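Local coordinates for protein 4-hydroxythreonine-4-phosphate dehydrogenase (Legionella pneumophila subsp. pneumophila, PDB 6XMY) that probably catalyses the NAD(P)-dependent oxidation of 4-(phosphooxy)-L-threonine, a step of pyridoxine 5'-phosphate biosynthesis, with a divalent metal ion as cofactor, at residues I57-Y62 with L75-V80; L35-L40 with F68-G73; P11-S16 with G113-L118; G17-I22 with A97-L102. All coordinates share one frame; numbering follows the deposited sequence.

Contact 1. Residues I57-Y62 with L75-V80; sequences IKFLEY and LTVWPV
Tyr62 and Trp78 hold their rings in nearly parallel planes (22°) with a large lateral offset: the centroid of the Tyr62 ring lies 5.6 Å from that of the six-membered Trp78 ring, and contact is confined to the rims, where CD2 of Tyr62 meets CE3 of Trp78 at 3.6 Å. These residues belong to a parallel strand pair, 58-61 with 74-79, the former being the outermost strand on that side within this chain. At the edge of the tyrosine ring sits CG2 of Thr76. The Phe59 ring has CG2 of Ile57 over one face, displaced toward the rim, and CG2 of Val77 at its edge, 4.0 Å from Phe59 CD1. Alternating hydrogen bonds establish the pairing: Leu75 N to Lys58 O, Leu60 N to Leu75 O (2.9 Å, 168° at the hydrogen), Val77 N to Leu60 O and Tyr62 N to Val77 O. Phe59, Leu75 and Val77 share one face, where Leu43 and Leu28 of nearby helices touch Phe59; Leu60 and Thr76 lie on the other. Chi1 of Tyr62 (174°) places CG beside the carbonyl carbon; the ring also meets Phe115. Thr76 CG2, anti to its own N, reaches Tyr62 CA at 3.6 Å.

Contact 2. Residues L35-L40 with F68-G73; sequences LPVVIL and FKKKAG. With EDO (1,2-ethanediol), chain H; PO4 (phosphate ion), chain D.
Lys70 lays the carbon part of its side chain against the backbone carbonyl of Leu35, and these two residues, with Pro36, bury the most surface here. CG of Lys70 comes to 3.2 Å from Leu35 O and its CB to 3.3 Å from the same oxygen, contacts of carbon with a carbonyl rather than hydrogen bonds. CG stands anti to the backbone N (chi1 168°), which sets it against that oxygen; bends at chi2 and chi4 then take the ammonium group away from 35-40. There NZ has Thr33 O as its strongest partner, with Ala31 O, Tyr74 O and, from above the carbonyl plane, Lys71 O; four carbonyls must share three N-H groups, and together would stabilise the buried charge. Pro36 centres an inverse gamma turn, closed by a weak bond from Val37 N to Leu35 O, just before parallel strand 37-41; segment 68-73 is the loop entering the adjacent strand 74-79. The proline touches Lys70 CB through its CA at 4.0 Å and Phe68 O through its CB. A 1,2-ethanediol molecule donates through O2 to Phe68 O at 2.7 Å. Phe68 N donates to O3 of a phosphate ion at 2.7 Å; both small molecules probably come from the crystallisation liquor.

Contact 3. Residues P11-S16 with G113-L118; sequences PLLISS and GEFSAL
Parallel strand pairing joins 11-16 to 113-118, the first strand of the chain meeting the start of strand 117-120 after a helix that ends in a Schellman motif at Gly113. The evidence is two backbone bonds: Ser116 N donates to Pro11 O at 2.9 Å, and Leu13 N donates to Ala117 O at 2.9 Å with an N-H...O angle of 170°. Leu118 CA adds a CA-H...O contact to Leu13 O, and the pairing of Leu13 with Leu118 sets their side chains on the same face.

A CH-pi interaction fills the face where Leu13 and Phe115 meet. Leu13 CD1 lies over the centre of the Phe115 ring, 3.9 Å from its centroid and only 3° off the ring normal. CD2 of Leu13 meets Phe115 CD2 at 3.9 Å, and CB packs on Phe115 CB. The edge of the same ring is turned to the backbone of Pro11, whose carbonyl oxygen lies 3.4 Å from Phe115 CD1. Toward the other face of the sheet, Leu12 CD2 touches both Ser116 OG and the methyl of Ala117; the serine hydroxyl is hydrogen-bonded to Asn10 O. Leu118 lies near Arg294, and Ser15 near His138, both predicted substrate-binding residues.

Helix 314-328 covers Leu12 and Ala117, with Val320 and Ala323 touching them respectively. On the opposite face, helix 96-111 reaches Leu13 through Leu109 and Ser15 through Leu102 and Leu103, while strand 37-41 pairs with the other edge of 12-15.

Contact 4. Residues G17-I22 with A97-L102; sequences GEPAGI and AYVMEL
Tyr98, on helix 96-111, packs its ring against Pro19 in the type I beta turn Glu18-Gly21, part of the loop joining strand 12-15 to helix 23-29. From CB the side chain leaves the helix toward the loop, chi1 (155°) placing CG on the carbonyl-carbon side, anti to the backbone N. CD2 comes within 4.0 Å of Pro19 CG, and CE2 approaches the same carbon more closely, at 3.7 Å, with Pro19 CB and CD also beside it. One face of the ring carries Leu102 CG, offset toward the rim. At the tip, OH has Asp42 N as a hydrogen-bond partner and also bonds a water that lies in the ring plane at its edge; this water donates to Gly17 O, bridging helix and loop where no direct hydrogen bond links the two segments. The same helical turn adds an apolar contact, Val99 CG2 meeting Pro19 CD at 3.6 Å, and packs the Leu102 CD1 methyl against the backbone N of Gly17 at 3.6 Å. The loop runs on to Ile22, which touches bound NAD, and Val99 lies next to Val123, an NAD-binding residue. Within the turn, Glu18 OE1 accepts from Ala20 N on the anti side of the carboxylate, 30° out of its plane, at 3.0 Å.

How the contacts relate
From the N terminus the chain enters strand 12-15, whose partner in contact 3 arrives only at 113-118; that contact closes the widest loop and encloses the other three. Just inside it, contact 4 ties the loop after the first strand to helix 96-111, and contacts 1 and 2 nest within it. Those two cross: 35-40 comes first, then 57-62, then 68-73 and 75-80. Strand order runs 58-61, 74-79, 37-41, 12-15, 117-120, so contact 1 pairs the outermost two strands and contact 3 the last two named, beyond which 294-297 continues the parallel run. Strand 37-41 bridges them, bonding through Ile39 to Thr76 and Trp78, and through Leu40 to Ile14.

Contact 1. Residues I57-Y62 with L75-V80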
loop_
_atom_site.group_PDB
_atom_site.type_symbol
_atom_site.label_atom_id
_atom_site.label_comp_id
_atom_site.label_asym_id
_atom_site.label_seq_id
_atom_site.Cartn_x
_atom_site.Cartn_y
_atom_site.Cartn_z
ATOM N N ILE A 57 -18.462 19.516 7.315
ATOM C CA ILE A 57 -18.483 18.125 7.752
ATOM C C ILE A 57 -18.902 18.089 9.209
ATOM O O ILE A 57 -18.465 18.923 10.010
ATOM C CB ILE A 57 -17.092 17.475 7.591
ATOM C CG1 ILE A 57 -16.694 17.429 6.118
ATOM C CG2 ILE A 57 -17.065 16.075 8.191
ATOM C CD1 ILE A 57 -15.251 17.064 5.889
ATOM N N LYS A 58 -19.739 17.115 9.558
ATOM C CA LYS A 58 -20.089 16.872 10.949
ATOM C C LYS A 58 -19.262 15.699 11.458
ATOM O O LYS A 58 -19.315 14.599 10.897
ATOM C CB LYS A 58 -21.583 16.601 11.096
ATOM C CG LYS A 58 -22.432 17.837 10.803
ATOM C CD LYS A 58 -23.903 17.502 10.749
ATOM C CE LYS A 58 -24.719 18.676 10.243
ATOM N NZ LYS A 58 -24.503 19.894 11.062
ATOM N N PHE A 59 -18.498 15.932 12.509
ATOM C CA PHE A 59 -17.585 14.931 13.035
ATOM C C PHE A 59 -18.207 14.212 14.221
ATOM O O PHE A 59 -18.790 14.841 15.114
ATOM C CB PHE A 59 -16.277 15.588 13.473
ATOM C CG PHE A 59 -15.498 16.190 12.337
ATOM C CD1 PHE A 59 -14.594 15.422 11.618
ATOM C CD2 PHE A 59 -15.688 17.516 11.975
ATOM C CE1 PHE A 59 -13.884 15.974 10.564
ATOM C CE2 PHE A 59 -14.971 18.073 10.928
ATOM C CZ PHE A 59 -14.071 17.299 10.223
ATOM N N LEU A 60 -18.067 12.891 14.231
ATOM C CA LEU A 60 -18.487 12.071 15.354
ATOM C C LEU A 60 -17.264 11.370 15.920
ATOM O O LEU A 60 -16.400 10.914 15.171
ATOM C CB LEU A 60 -19.491 11.005 14.896
ATOM C CG LEU A 60 -20.820 11.505 14.327
ATOM C CD1 LEU A 60 -21.570 10.374 13.648
ATOM C CD2 LEU A 60 -21.665 12.121 15.425
ATOM N N GLU A 61 -17.182 11.273 17.239
ATOM C CA GLU A 61 -16.145 10.454 17.837
ATOM C C GLU A 61 -16.573 8.991 17.834
ATOM O O GLU A 61 -17.719 8.657 18.157
ATOM C CB GLU A 61 -15.828 10.931 19.253
ATOM C CG GLU A 61 -15.191 12.319 19.250
ATOM C CD GLU A 61 -14.656 12.724 20.604
ATOM O OE1 GLU A 61 -14.580 11.861 21.503
ATOM O OE2 GLU A 61 -14.312 13.911 20.767
ATOM N N TYR A 62 -15.640 8.124 17.459
ATOM C CA TYR A 62 -15.929 6.703 17.338
ATOM C C TYR A 62 -16.422 6.117 18.653
ATOM O O TYR A 62 -15.890 6.413 19.726
ATOM C CB TYR A 62 -14.675 5.939 16.906
ATOM C CG TYR A 62 -14.915 4.451 16.910
ATOM C CD1 TYR A 62 -15.656 3.850 15.901
ATOM C CD2 TYR A 62 -14.449 3.650 17.948
ATOM C CE1 TYR A 62 -15.910 2.484 15.913
ATOM C CE2 TYR A 62 -14.704 2.293 17.969
ATOM C CZ TYR A 62 -15.426 1.715 16.947
ATOM O OH TYR A 62 -15.678 0.362 16.976
ATOM N N LEU A 75 -18.305 12.267 9.447
ATOM C CA LEU A 75 -17.037 11.563 9.461
ATOM C C LEU A 75 -16.772 11.136 10.893
ATOM O O LEU A 75 -16.794 11.969 11.808
ATOM C CB LEU A 75 -15.910 12.460 8.950
ATOM C CG LEU A 75 -14.643 11.692 8.576
ATOM C CD1 LEU A 75 -14.886 10.717 7.434
ATOM C CD2 LEU A 75 -13.594 12.708 8.196
ATOM N N THR A 76 -16.541 9.844 11.084
ATOM C CA THR A 76 -16.280 9.289 12.401
ATOM C C THR A 76 -14.779 9.166 12.603
ATOM O O THR A 76 -14.069 8.662 11.722
ATOM C CB THR A 76 -16.973 7.935 12.550
ATOM O OG1 THR A 76 -18.394 8.134 12.497
ATOM C CG2 THR A 76 -16.601 7.274 13.884
ATOM N N VAL A 77 -14.301 9.645 13.752
ATOM C CA VAL A 77 -12.880 9.765 14.040
ATOM C C VAL A 77 -12.571 9.041 15.339
ATOM O O VAL A 77 -13.306 9.181 16.325
ATOM C CB VAL A 77 -12.473 11.254 14.150
ATOM C CG1 VAL A 77 -10.980 11.397 14.466
ATOM C CG2 VAL A 77 -12.863 12.029 12.886
ATOM N N TRP A 78 -11.465 8.280 15.341
ATOM C CA TRP A 78 -10.810 7.773 16.541
ATOM C C TRP A 78 -9.698 8.766 16.863
ATOM O O TRP A 78 -8.639 8.733 16.229
ATOM C CB TRP A 78 -10.230 6.372 16.295
ATOM C CG TRP A 78 -9.578 5.756 17.516
ATOM C CD1 TRP A 78 -8.535 6.264 18.239
ATOM C CD2 TRP A 78 -9.928 4.515 18.154
ATOM N NE1 TRP A 78 -8.219 5.431 19.282
ATOM C CE2 TRP A 78 -9.061 4.354 19.258
ATOM C CE3 TRP A 78 -10.896 3.530 17.905
ATOM C CZ2 TRP A 78 -9.127 3.244 20.108
ATOM C CZ3 TRP A 78 -10.964 2.420 18.757
ATOM C CH2 TRP A 78 -10.079 2.289 19.841
ATOM N N PRO A 79 -9.899 9.672 17.813
ATOM C CA PRO A 79 -8.930 10.756 18.001
ATOM C C PRO A 79 -7.594 10.264 18.538
ATOM O O PRO A 79 -7.522 9.432 19.446
ATOM C CB PRO A 79 -9.629 11.677 19.010
ATOM C CG PRO A 79 -11.097 11.373 18.822
ATOM C CD PRO A 79 -11.113 9.885 18.618
ATOM N N VAL A 80 -6.526 10.796 17.953
ATOM C CA VAL A 80 -5.153 10.578 18.404
ATOM C C VAL A 80 -4.486 11.945 18.339
ATOM O O VAL A 80 -4.489 12.566 17.276
ATOM C CB VAL A 80 -4.402 9.598 17.489
ATOM C CG1 VAL A 80 -2.996 9.355 18.021
ATOM C CG2 VAL A 80 -5.169 8.277 17.337
#

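Contact 2. Residues L35-L40 with F68-G73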
loop_
_atom_site.group_PDB
_atom_site.type_symbol
_atom_site.label_atom_id
_atom_site.label_comp_id
_atom_site.label_asym_id
_atom_site.label_seq_id
_atom_site.Cartn_x
_atom_site.Cartn_y
_atom_site.Cartn_z
ATOM N N LEU A 35 -19.021 4.996 2.489
ATOM C CA LEU A 35 -18.053 3.945 2.751
ATOM C C LEU A 35 -17.860 3.826 4.258
ATOM O O LEU A 35 -17.747 4.845 4.949
ATOM C CB LEU A 35 -16.729 4.259 2.056
ATOM C CG LEU A 35 -16.769 4.218 0.523
ATOM C CD1 LEU A 35 -15.556 4.915 -0.072
ATOM C CD2 LEU A 35 -16.853 2.791 0.014
ATOM N N PRO A 36 -17.846 2.629 4.802
ATOM C CA PRO A 36 -17.894 2.482 6.270
ATOM C C PRO A 36 -16.510 2.631 6.887
ATOM O O PRO A 36 -15.784 1.668 7.151
ATOM C CB PRO A 36 -18.432 1.063 6.439
ATOM C CG PRO A 36 -17.918 0.341 5.234
ATOM C CD PRO A 36 -17.960 1.332 4.110
ATOM N N VAL A 37 -16.127 3.885 7.117
ATOM C CA VAL A 37 -14.766 4.209 7.515
ATOM C C VAL A 37 -14.754 4.910 8.863
ATOM O O VAL A 37 -15.697 5.615 9.240
ATOM C CB VAL A 37 -14.046 5.066 6.450
ATOM C CG1 VAL A 37 -13.986 4.318 5.127
ATOM C CG2 VAL A 37 -14.735 6.425 6.292
ATOM N N VAL A 38 -13.660 4.698 9.591
ATOM C CA VAL A 38 -13.350 5.417 10.820
ATOM C C VAL A 38 -11.929 5.935 10.663
ATOM O O VAL A 38 -11.031 5.171 10.298
ATOM C CB VAL A 38 -13.457 4.489 12.045
ATOM C CG1 VAL A 38 -12.911 5.185 13.301
ATOM C CG2 VAL A 38 -14.921 4.050 12.255
ATOM N N ILE A 39 -11.729 7.231 10.906
ATOM C CA ILE A 39 -10.449 7.888 10.648
ATOM C C ILE A 39 -9.626 7.923 11.923
ATOM O O ILE A 39 -10.084 8.452 12.941
ATOM C CB ILE A 39 -10.650 9.322 10.130
ATOM C CG1 ILE A 39 -11.673 9.366 8.987
ATOM C CG2 ILE A 39 -9.312 9.935 9.744
ATOM C CD1 ILE A 39 -11.364 8.430 7.830
ATOM N N LEU A 40 -8.401 7.417 11.860
ATOM C CA LEU A 40 -7.423 7.588 12.926
ATOM C C LEU A 40 -6.672 8.885 12.680
ATOM O O LEU A 40 -5.980 9.011 11.668
ATOM C CB LEU A 40 -6.401 6.462 12.890
ATOM C CG LEU A 40 -6.734 5.123 13.490
ATOM C CD1 LEU A 40 -5.592 4.195 13.130
ATOM C CD2 LEU A 40 -6.919 5.230 15.023
ATOM N N PHE A 68 -22.521 0.893 12.484
ATOM C CA PHE A 68 -21.462 0.730 11.497
ATOM C C PHE A 68 -21.855 1.241 10.114
ATOM O O PHE A 68 -21.000 1.278 9.220
ATOM C CB PHE A 68 -21.034 -0.739 11.431
ATOM C CG PHE A 68 -20.302 -1.221 12.663
ATOM C CD1 PHE A 68 -19.828 -0.319 13.608
ATOM C CD2 PHE A 68 -20.078 -2.576 12.868
ATOM C CE1 PHE A 68 -19.149 -0.756 14.732
ATOM C CE2 PHE A 68 -19.398 -3.020 13.991
ATOM C CZ PHE A 68 -18.937 -2.108 14.928
ATOM N N LYS A 69 -23.105 1.653 9.916
ATOM C CA LYS A 69 -23.532 2.211 8.638
ATOM C C LYS A 69 -23.103 3.670 8.550
ATOM O O LYS A 69 -23.405 4.466 9.444
ATOM C CB LYS A 69 -25.055 2.125 8.517
ATOM C CG LYS A 69 -25.613 2.588 7.175
ATOM C CD LYS A 69 -27.137 2.599 7.189
ATOM C CE LYS A 69 -27.703 3.046 5.845
ATOM N NZ LYS A 69 -29.194 2.953 5.827
ATOM N N LYS A 70 -22.409 4.015 7.466
ATOM C CA LYS A 70 -21.920 5.367 7.237
ATOM C C LYS A 70 -22.987 6.207 6.549
ATOM O O LYS A 70 -23.646 5.750 5.612
ATOM C CB LYS A 70 -20.684 5.304 6.340
ATOM C CG LYS A 70 -20.211 6.634 5.776
ATOM C CD LYS A 70 -19.315 7.365 6.741
ATOM C CE LYS A 70 -18.583 8.515 6.072
ATOM N NZ LYS A 70 -19.533 9.502 5.490
ATOM N N LYS A 71 -23.145 7.445 7.013
ATOM C CA LYS A 71 -24.046 8.405 6.392
ATOM C C LYS A 71 -23.242 9.549 5.789
ATOM O O LYS A 71 -22.265 10.016 6.387
ATOM C CB LYS A 71 -25.044 8.962 7.409
ATOM C CG LYS A 71 -25.888 7.890 8.090
ATOM C CD LYS A 71 -26.784 7.164 7.092
ATOM C CE LYS A 71 -28.014 8.000 6.730
ATOM N NZ LYS A 71 -29.055 7.206 6.011
ATOM N N ALA A 72 -23.660 9.994 4.605
ATOM C CA ALA A 72 -22.992 11.101 3.931
ATOM C C ALA A 72 -23.057 12.362 4.786
ATOM O O ALA A 72 -24.058 12.627 5.460
ATOM C CB ALA A 72 -23.653 11.353 2.574
ATOM N N GLY A 73 -21.969 13.138 4.771
ATOM C CA GLY A 73 -21.887 14.370 5.525
ATOM C C GLY A 73 -21.331 14.224 6.923
ATOM O O GLY A 73 -21.066 15.243 7.582
HETATM C C1 EDO H . -18.756 5.087 10.621
HETATM O O1 EDO H . -20.160 4.971 10.880
HETATM C C2 EDO H . -18.217 3.736 10.168
HETATM O O2 EDO H . -19.097 3.200 9.175
HETATM P P PO4 D . -25.195 -1.672 12.672
HETATM O O1 PO4 D . -26.184 -0.535 12.595
HETATM O O2 PO4 D . -25.797 -2.796 13.485
HETATM O O3 PO4 D . -23.921 -1.206 13.326
HETATM O O4 PO4 D . -24.920 -2.215 11.293
#

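Contact 3. Residues P11-S16 with G113-L118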
loop_
_atom_site.group_PDB
_atom_site.type_symbol
_atom_site.label_atom_id
_atom_site.label_comp_id
_atom_site.label_asym_id
_atom_site.label_seq_id
_atom_site.Cartn_x
_atom_site.Cartn_y
_atom_site.Cartn_z
ATOM N N PRO A 11 -16.222 -1.589 10.740
ATOM C CA PRO A 11 -15.743 -0.532 9.843
ATOM C C PRO A 11 -14.295 -0.727 9.431
ATOM O O PRO A 11 -13.517 -1.449 10.058
ATOM C CB PRO A 11 -15.900 0.753 10.669
ATOM C CG PRO A 11 -16.858 0.401 11.766
ATOM C CD PRO A 11 -16.619 -1.061 12.054
ATOM N N LEU A 12 -13.949 -0.047 8.344
ATOM C CA LEU A 12 -12.573 0.048 7.883
ATOM C C LEU A 12 -11.893 1.176 8.645
ATOM O O LEU A 12 -12.476 2.246 8.847
ATOM C CB LEU A 12 -12.561 0.383 6.389
ATOM C CG LEU A 12 -13.434 -0.519 5.505
ATOM C CD1 LEU A 12 -13.663 0.094 4.119
ATOM C CD2 LEU A 12 -12.800 -1.882 5.380
ATOM N N LEU A 13 -10.659 0.939 9.079
ATOM C CA LEU A 13 -9.903 1.944 9.822
ATOM C C LEU A 13 -8.916 2.619 8.880
ATOM O O LEU A 13 -8.149 1.936 8.196
ATOM C CB LEU A 13 -9.157 1.275 10.976
ATOM C CG LEU A 13 -8.551 2.168 12.050
ATOM C CD1 LEU A 13 -9.636 3.006 12.721
ATOM C CD2 LEU A 13 -7.806 1.304 13.072
ATOM N N ILE A 14 -8.941 3.952 8.834
ATOM C CA ILE A 14 -8.105 4.715 7.909
ATOM C C ILE A 14 -7.072 5.478 8.719
ATOM O O ILE A 14 -7.431 6.361 9.508
ATOM C CB ILE A 14 -8.929 5.701 7.062
ATOM C CG1 ILE A 14 -10.253 5.088 6.600
ATOM C CG2 ILE A 14 -8.087 6.245 5.884
ATOM C CD1 ILE A 14 -10.131 3.856 5.760
ATOM N N SER A 15 -5.793 5.153 8.540
ATOM C CA SER A 15 -4.750 6.009 9.098
ATOM C C SER A 15 -4.627 7.270 8.257
ATOM O O SER A 15 -4.351 7.194 7.056
ATOM C CB SER A 15 -3.407 5.296 9.136
ATOM O OG SER A 15 -2.381 6.258 9.298
ATOM N N SER A 16 -4.830 8.425 8.874
ATOM C CA SER A 16 -4.760 9.685 8.147
ATOM C C SER A 16 -3.334 10.135 7.821
ATOM O O SER A 16 -3.176 11.138 7.123
ATOM C CB SER A 16 -5.555 10.772 8.881
ATOM O OG SER A 16 -4.989 11.077 10.144
ATOM N N GLY A 113 -9.398 -7.492 15.503
ATOM C CA GLY A 113 -10.691 -7.591 14.856
ATOM C C GLY A 113 -11.644 -6.451 15.132
ATOM O O GLY A 113 -12.813 -6.539 14.743
ATOM N N GLU A 114 -11.182 -5.379 15.781
ATOM C CA GLU A 114 -12.056 -4.246 16.064
ATOM C C GLU A 114 -12.469 -3.546 14.784
ATOM O O GLU A 114 -13.542 -2.936 14.721
ATOM C CB GLU A 114 -11.335 -3.259 16.980
ATOM C CG GLU A 114 -11.038 -3.810 18.352
ATOM C CD GLU A 114 -12.297 -3.972 19.164
ATOM O OE1 GLU A 114 -13.145 -3.056 19.116
ATOM O OE2 GLU A 114 -12.450 -5.018 19.830
ATOM N N PHE A 115 -11.630 -3.627 13.759
ATOM C CA PHE A 115 -11.900 -3.062 12.450
ATOM C C PHE A 115 -11.544 -4.117 11.420
ATOM O O PHE A 115 -10.712 -4.990 11.679
ATOM C CB PHE A 115 -11.126 -1.749 12.259
ATOM C CG PHE A 115 -11.554 -0.695 13.231
ATOM C CD1 PHE A 115 -12.626 0.129 12.943
ATOM C CD2 PHE A 115 -10.949 -0.595 14.468
ATOM C CE1 PHE A 115 -13.069 1.069 13.863
ATOM C CE2 PHE A 115 -11.383 0.347 15.387
ATOM C CZ PHE A 115 -12.439 1.180 15.079
ATOM N N SER A 116 -12.212 -4.058 10.271
ATOM C CA SER A 116 -12.134 -5.156 9.319
ATOM C C SER A 116 -10.942 -5.062 8.383
ATOM O O SER A 116 -10.616 -6.053 7.721
ATOM C CB SER A 116 -13.419 -5.231 8.498
ATOM O OG SER A 116 -13.674 -3.991 7.881
ATOM N N ALA A 117 -10.296 -3.902 8.309
ATOM C CA ALA A 117 -9.158 -3.695 7.423
ATOM C C ALA A 117 -8.560 -2.344 7.765
ATOM O O ALA A 117 -9.223 -1.489 8.358
ATOM C CB ALA A 117 -9.568 -3.711 5.946
ATOM N N LEU A 118 -7.312 -2.157 7.347
ATOM C CA LEU A 118 -6.588 -0.906 7.527
ATOM C C LEU A 118 -6.280 -0.310 6.160
ATOM O O LEU A 118 -5.818 -1.017 5.258
ATOM C CB LEU A 118 -5.277 -1.165 8.276
ATOM C CG LEU A 118 -4.435 0.065 8.621
ATOM C CD1 LEU A 118 -5.187 0.992 9.573
ATOM C CD2 LEU A 118 -3.120 -0.367 9.230
#

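Contact 4. Residues G17-I22 with A97-L102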
loop_
_atom_site.group_PDB
_atom_site.type_symbol
_atom_site.label_atom_id
_atom_site.label_comp_id
_atom_site.label_asym_id
_atom_site.label_seq_id
_atom_site.Cartn_x
_atom_site.Cartn_y
_atom_site.Cartn_z
ATOM N N GLY A 17 -2.304 9.429 8.297
ATOM C CA GLY A 17 -0.961 9.611 7.765
ATOM C C GLY A 17 -0.275 10.890 8.233
ATOM O O GLY A 17 -0.556 11.428 9.308
ATOM N N GLU A 18 0.671 11.353 7.420
ATOM C CA GLU A 18 1.444 12.546 7.749
ATOM C C GLU A 18 0.517 13.758 7.848
ATOM O O GLU A 18 -0.167 14.083 6.871
ATOM C CB GLU A 18 2.520 12.762 6.684
ATOM C CG GLU A 18 3.140 14.149 6.690
ATOM C CD GLU A 18 3.694 14.557 8.034
ATOM O OE1 GLU A 18 3.418 15.699 8.455
ATOM O OE2 GLU A 18 4.400 13.753 8.674
ATOM N N PRO A 19 0.421 14.408 9.010
ATOM C CA PRO A 19 -0.640 15.404 9.191
ATOM C C PRO A 19 -0.454 16.656 8.360
ATOM O O PRO A 19 -1.454 17.310 8.030
ATOM C CB PRO A 19 -0.584 15.717 10.692
ATOM C CG PRO A 19 0.802 15.331 11.109
ATOM C CD PRO A 19 1.169 14.160 10.254
ATOM N N ALA A 20 0.791 17.007 8.001
ATOM C CA ALA A 20 1.047 18.202 7.204
ATOM C C ALA A 20 0.805 17.973 5.718
ATOM O O ALA A 20 0.803 18.946 4.953
ATOM C CB ALA A 20 2.489 18.678 7.415
ATOM N N GLY A 21 0.624 16.724 5.300
ATOM C CA GLY A 21 0.401 16.376 3.917
ATOM C C GLY A 21 -1.069 16.216 3.588
ATOM O O GLY A 21 -1.956 16.634 4.341
ATOM N N ILE A 22 -1.336 15.572 2.447
ATOM C CA ILE A 22 -2.708 15.475 1.952
ATOM C C ILE A 22 -3.504 14.340 2.584
ATOM O O ILE A 22 -4.699 14.208 2.287
ATOM C CB ILE A 22 -2.796 15.369 0.413
ATOM C CG1 ILE A 22 -2.006 14.158 -0.109
ATOM C CG2 ILE A 22 -2.383 16.690 -0.236
ATOM C CD1 ILE A 22 -2.280 13.854 -1.579
ATOM N N ALA A 97 6.211 10.882 15.973
ATOM C CA ALA A 97 5.705 9.865 16.890
ATOM C C ALA A 97 4.192 9.707 16.771
ATOM O O ALA A 97 3.666 8.591 16.897
ATOM C CB ALA A 97 6.119 10.201 18.323
ATOM N N TYR A 98 3.486 10.804 16.510
ATOM C CA TYR A 98 2.052 10.739 16.266
ATOM C C TYR A 98 1.742 9.854 15.067
ATOM O O TYR A 98 0.846 8.996 15.126
ATOM C CB TYR A 98 1.525 12.157 16.055
ATOM C CG TYR A 98 0.255 12.284 15.250
ATOM C CD1 TYR A 98 -0.992 12.146 15.846
ATOM C CD2 TYR A 98 0.304 12.555 13.889
ATOM C CE1 TYR A 98 -2.154 12.283 15.105
ATOM C CE2 TYR A 98 -0.852 12.695 13.145
ATOM C CZ TYR A 98 -2.081 12.561 13.758
ATOM O OH TYR A 98 -3.236 12.703 13.026
ATOM N N VAL A 99 2.479 10.039 13.962
ATOM C CA VAL A 99 2.266 9.210 12.778
ATOM C C VAL A 99 2.491 7.743 13.113
ATOM O O VAL A 99 1.695 6.870 12.738
ATOM C CB VAL A 99 3.160 9.677 11.613
ATOM C CG1 VAL A 99 3.069 8.688 10.462
ATOM C CG2 VAL A 99 2.758 11.087 11.158
ATOM N N MET A 100 3.581 7.451 13.830
ATOM C CA MET A 100 3.851 6.068 14.200
ATOM C C MET A 100 2.772 5.523 15.119
ATOM O O MET A 100 2.485 4.323 15.077
ATOM C CB MET A 100 5.236 5.925 14.827
ATOM C CG MET A 100 6.382 6.267 13.876
ATOM S SD MET A 100 6.333 5.429 12.274
ATOM C CE MET A 100 6.409 3.737 12.800
ATOM N N GLU A 101 2.154 6.386 15.935
ATOM C CA GLU A 101 1.050 5.934 16.781
ATOM C C GLU A 101 -0.151 5.529 15.940
ATOM O O GLU A 101 -0.813 4.531 16.240
ATOM C CB GLU A 101 0.654 7.007 17.795
ATOM C CG GLU A 101 -0.268 6.473 18.899
ATOM C CD GLU A 101 0.433 5.506 19.830
ATOM O OE1 GLU A 101 1.654 5.652 20.027
ATOM O OE2 GLU A 101 -0.239 4.586 20.347
ATOM N N LEU A 102 -0.437 6.277 14.871
ATOM C CA LEU A 102 -1.506 5.880 13.960
ATOM C C LEU A 102 -1.240 4.496 13.380
ATOM O O LEU A 102 -2.149 3.660 13.306
ATOM C CB LEU A 102 -1.635 6.891 12.816
ATOM C CG LEU A 102 -1.829 8.377 13.148
ATOM C CD1 LEU A 102 -2.013 9.173 11.857
ATOM C CD2 LEU A 102 -3.011 8.595 14.094
HETATM O O HOH W 1 -2.802 12.748 10.384
#